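Local coordinates for histidine phosphotransfer protein (Medicago truncatula, PDB 4G78) that probably relays phosphoryl groups from cytokinin sensor histidine kinases to response regulators through a phosphorylatable histidine on its helix bundle, at residues H80-K83 and G84-S88; L137-E140 and I141-A144. All coordinates share one frame; numbering follows the deposited sequence. Where two conformers were deposited one is given.

In the fold
Both contacts are local, each within about two turns of one alpha-helix: contact 1 on helix 72-89, contact 2 near the end of the long helix 110-145. Their centres lie 30 Å apart, on opposite sides of the chain's centre, and they do not touch. Each has a hydroxyl that returns to the carbonyl four residues earlier. Contact 1 is partly buried, with Q82 and S86 turned into the bundle and the hydroxyl also serving an amide. Contact 2 is a surface contact, where charged and amide ends gather around D41 instead. Contact 1 also carries H80, the predicted phosphorylation site; contact 2 leans on helices 6-20 and 41-66.

Contact 1: H80-K83 and G84-S88; sequences HQQK and GSSAS
The carbonyl oxygen of Q82 is gripped twice by S86, whose OG donates to Q82 O at 2.8 Å and whose backbone N donates to the same O at 2.9 Å. The two donors arrive from opposite faces of the carbonyl plane, the hydroxyl tilted 35° from it. With OG beside its own backbone N (chi1 -59°), the serine side chain folds back along the helix to reach this acceptor. S86 OG is in turn an acceptor: Q82 NE2 gives it a bent bond of 3.2 Å, with OG lying 28° out of the amide plane. The bend of the Q82 chain at chi2 brings the amide alongside the helix. That amide nitrogen also bonds S54 on helix 41-66, while Q82 OE1 receives a bond from a water at 2.8 Å; the same water lies 2.9 Å from S85 OG. Both ends of the buried amide are therefore held, which fixes its rotation. With an alanine in place of S86 the OG is gone: Q82 O would lose its second donor, and the Q82 amide, left with S54 for NE2, is likely to turn more freely. G84 N to H80 O and S85 N to Q81 O continue the regular i to i+4 pattern, and S88 OG closes a tighter link to S85 O at 2.7 Å. F50 and L57 meet Q82, and V94 and K95 meet S86. With its buried face carrying the linked amide and hydroxyl and H80, the predicted phosphohistidine, exposed, this is a helix of the HPt helix-bundle domain.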
loop_
_atom_site.group_PDB
_atom_site.type_symbol
_atom_site.label_atom_id
_atom_site.label_comp_id
_atom_site.label_asym_id
_atom_site.label_seq_id
_atom_site.Cartn_x
_atom_site.Cartn_y
_atom_site.Cartn_z
ATOM N N HIS A 80 7.940 2.852 11.750
ATOM C CA HIS A 80 7.260 1.823 12.462
ATOM C C HIS A 80 5.777 1.931 12.331
ATOM O O HIS A 80 5.039 0.927 12.141
ATOM C CB HIS A 80 7.676 1.893 13.953
ATOM C CG HIS A 80 7.064 0.857 14.819
ATOM N ND1 HIS A 80 5.962 0.973 15.721
ATOM C CD2 HIS A 80 7.469 -0.438 14.855
ATOM C CE1 HIS A 80 5.763 -0.230 16.204
ATOM N NE2 HIS A 80 6.658 -1.142 15.686
ATOM N N GLN A 81 5.227 3.138 12.413
ATOM C CA GLN A 81 3.804 3.353 12.219
ATOM C C GLN A 81 3.395 2.918 10.828
ATOM O O GLN A 81 2.374 2.246 10.637
ATOM C CB GLN A 81 3.390 4.770 12.540
ATOM C CG GLN A 81 1.962 5.155 12.129
ATOM C CD GLN A 81 0.945 4.528 13.049
ATOM O OE1 GLN A 81 1.183 4.291 14.250
ATOM N NE2 GLN A 81 -0.274 4.290 12.473
ATOM N N GLN A 82 4.151 3.343 9.799
ATOM C CA GLN A 82 3.811 2.943 8.429
ATOM C C GLN A 82 3.931 1.455 8.241
ATOM O O GLN A 82 3.161 0.863 7.465
ATOM C CB GLN A 82 4.672 3.718 7.437
ATOM C CG GLN A 82 4.264 3.495 5.995
ATOM C CD GLN A 82 2.887 3.976 5.671
ATOM O OE1 GLN A 82 2.434 5.011 6.176
ATOM N NE2 GLN A 82 2.144 3.266 4.804
ATOM N N LYS A 83 4.866 0.803 8.900
ATOM C CA LYS A 83 4.992 -0.645 8.783
ATOM C C LYS A 83 3.698 -1.315 9.222
ATOM O O LYS A 83 3.182 -2.199 8.542
ATOM C CB LYS A 83 6.163 -1.125 9.637
ATOM C CG LYS A 83 6.509 -2.582 9.379
ATOM C CD LYS A 83 7.434 -3.101 10.453
ATOM C CE LYS A 83 8.796 -2.562 10.453
ATOM N NZ LYS A 83 9.694 -3.428 11.301
ATOM N N GLY A 84 3.176 -0.920 10.404
ATOM C CA GLY A 84 1.980 -1.548 10.915
ATOM C C GLY A 84 0.753 -1.217 10.051
ATOM O O GLY A 84 -0.119 -2.061 9.842
ATOM N N SER A 85 0.679 -0.002 9.550
ATOM C CA SER A 85 -0.418 0.380 8.685
ATOM C C SER A 85 -0.392 -0.468 7.399
ATOM O O SER A 85 -1.412 -0.972 6.926
ATOM C CB SER A 85 -0.280 1.856 8.356
ATOM O OG SER A 85 -1.209 2.343 7.479
ATOM N N SER A 86 0.806 -0.638 6.838
ATOM C CA SER A 86 0.980 -1.434 5.628
ATOM C C SER A 86 0.618 -2.871 5.855
ATOM O O SER A 86 -0.014 -3.526 5.036
ATOM C CB SER A 86 2.411 -1.257 5.142
ATOM O OG SER A 86 2.738 0.072 4.863
ATOM N N ALA A 87 1.036 -3.422 7.014
ATOM C CA ALA A 87 0.663 -4.768 7.375
ATOM C C ALA A 87 -0.835 -4.919 7.517
ATOM O O ALA A 87 -1.363 -6.026 7.173
ATOM C CB ALA A 87 1.302 -5.160 8.701
ATOM N N SER A 88 -1.543 -3.927 7.925
ATOM C CA SER A 88 -3.024 -3.990 8.123
ATOM C C SER A 88 -3.792 -4.153 6.859
ATOM O O SER A 88 -4.971 -4.543 6.909
ATOM C CB SER A 88 -3.525 -2.801 8.908
ATOM O OG SER A 88 -3.724 -1.611 8.114
HETATM O O HOH W 1 -0.106 4.993 7.346
#

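Contact 2: L137-E140 and I141-A144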
loop_
_atom_site.group_PDB
_atom_site.type_symbol
_atom_site.label_atom_id
_atom_site.label_comp_id
_atom_site.label_asym_id
_atom_site.label_seq_id
_atom_site.Cartn_x
_atom_site.Cartn_y
_atom_site.Cartn_z
ATOM N N LEU A 137 -11.333 -1.700 -12.532
ATOM C CA LEU A 137 -11.901 -2.864 -13.200
ATOM C C LEU A 137 -13.088 -3.412 -12.400
ATOM O O LEU A 137 -14.117 -3.781 -12.981
ATOM C CB LEU A 137 -10.831 -3.947 -13.347
ATOM C CG LEU A 137 -9.646 -3.555 -14.278
ATOM C CD1 LEU A 137 -8.503 -4.537 -14.067
ATOM C CD2 LEU A 137 -10.111 -3.524 -15.737
ATOM N N GLN A 138 -12.959 -3.495 -11.075
ATOM C CA GLN A 138 -14.055 -3.998 -10.250
ATOM C C GLN A 138 -15.286 -3.148 -10.430
ATOM O O GLN A 138 -16.424 -3.663 -10.516
ATOM C CB GLN A 138 -13.723 -3.944 -8.763
ATOM C CG GLN A 138 -12.753 -5.012 -8.428
ATOM C CD GLN A 138 -12.300 -5.079 -7.004
ATOM O OE1 GLN A 138 -11.656 -6.070 -6.594
ATOM N NE2 GLN A 138 -12.507 -4.061 -6.239
ATOM N N GLN A 139 -15.123 -1.840 -10.467
ATOM C CA GLN A 139 -16.226 -0.906 -10.620
ATOM C C GLN A 139 -16.928 -1.067 -11.985
ATOM O O GLN A 139 -18.104 -0.958 -12.105
ATOM C CB GLN A 139 -15.781 0.511 -10.343
ATOM C CG GLN A 139 -15.444 0.686 -8.841
ATOM C CD GLN A 139 -16.492 0.274 -7.878
ATOM O OE1 GLN A 139 -17.674 0.468 -7.949
ATOM N NE2 GLN A 139 -15.817 -0.439 -6.962
ATOM N N GLU A 140 -16.080 -1.275 -13.029
ATOM C CA GLU A 140 -16.653 -1.462 -14.359
ATOM C C GLU A 140 -17.470 -2.762 -14.424
ATOM O O GLU A 140 -18.520 -2.807 -15.067
ATOM C CB GLU A 140 -15.567 -1.444 -15.411
ATOM C CG GLU A 140 -14.966 -0.074 -15.596
ATOM C CD GLU A 140 -13.805 -0.033 -16.544
ATOM O OE1 GLU A 140 -13.440 -1.053 -17.121
ATOM O OE2 GLU A 140 -13.262 1.119 -16.719
ATOM N N ILE A 141 -17.000 -3.805 -13.789
ATOM C CA ILE A 141 -17.744 -5.061 -13.710
ATOM C C ILE A 141 -19.055 -4.852 -12.979
ATOM O O ILE A 141 -20.139 -5.297 -13.425
ATOM C CB ILE A 141 -16.898 -6.150 -13.094
ATOM C CG1 ILE A 141 -15.772 -6.554 -14.063
ATOM C CG2 ILE A 141 -17.752 -7.365 -12.694
ATOM C CD1 ILE A 141 -14.709 -7.424 -13.481
ATOM N N LYS A 142 -19.035 -4.127 -11.867
ATOM C CA LYS A 142 -20.288 -3.810 -11.131
ATOM C C LYS A 142 -21.253 -3.081 -12.032
ATOM O O LYS A 142 -22.437 -3.317 -12.024
ATOM C CB LYS A 142 -19.959 -3.016 -9.905
ATOM C CG LYS A 142 -21.121 -2.757 -8.967
ATOM C CD LYS A 142 -20.642 -2.486 -7.554
ATOM C CE LYS A 142 -19.912 -1.207 -7.385
ATOM N NZ LYS A 142 -20.078 -0.587 -5.994
ATOM N N THR A 143 -20.761 -2.069 -12.760
ATOM C CA THR A 143 -21.594 -1.291 -13.646
ATOM C C THR A 143 -22.256 -2.238 -14.700
ATOM O O THR A 143 -23.412 -2.015 -15.077
ATOM C CB THR A 143 -20.796 -0.225 -14.337
ATOM O OG1 THR A 143 -20.235 0.679 -13.375
ATOM C CG2 THR A 143 -21.640 0.584 -15.333
ATOM N N ALA A 144 -21.517 -3.141 -15.223
ATOM C CA ALA A 144 -22.015 -4.054 -16.257
ATOM C C ALA A 144 -23.135 -4.831 -15.692
ATOM O O ALA A 144 -24.124 -5.124 -16.412
ATOM C CB ALA A 144 -20.957 -4.925 -16.784
#
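This is a local, within-helix contact at the surface, in the last turns of helix 110-145, with helices 6-20 and 41-66 alongside. The evidence for regular helix is the run of i to i+4 bonds, among them I141 N to L137 O at 3.0 Å and K142 N to Q138 O, also at 3.0 Å. T143 adds a side-chain bond to this pattern: its OG1 donates to Q139 O at 3.0 Å, from the face of the carbonyl plane opposite to that used by T143 N. The hydroxyl can do so because it stands beside its own backbone N (chi1 -61°), which leaves the methyl CG2 beside the carbonyl carbon. On the same flank the side chains of Q139 and K142 run side by side, pointing the same way. Their polar ends turn to D41 at the start of helix 41-66, where K142 NZ forms a salt bridge with one carboxylate oxygen. Q139 NE2 hydrogen-bonds the other, but Q139 was modelled in two conformers and the bond is described for one of them, so it is less certain than the salt bridge. I141 lays CG1 3.4 Å from L137 O, so its aliphatic branch lies over the carbonyl that its own N bonds. L137, Q138, E140 and I141 also touch side chains of helix 6-20, and E140 forms a salt bridge to K136 one turn back. Such a threonine hydroxyl bonded to the carbonyl four residues earlier is a familiar feature of alpha-helices, here near the C-terminal end of the long helix that runs through the bundle.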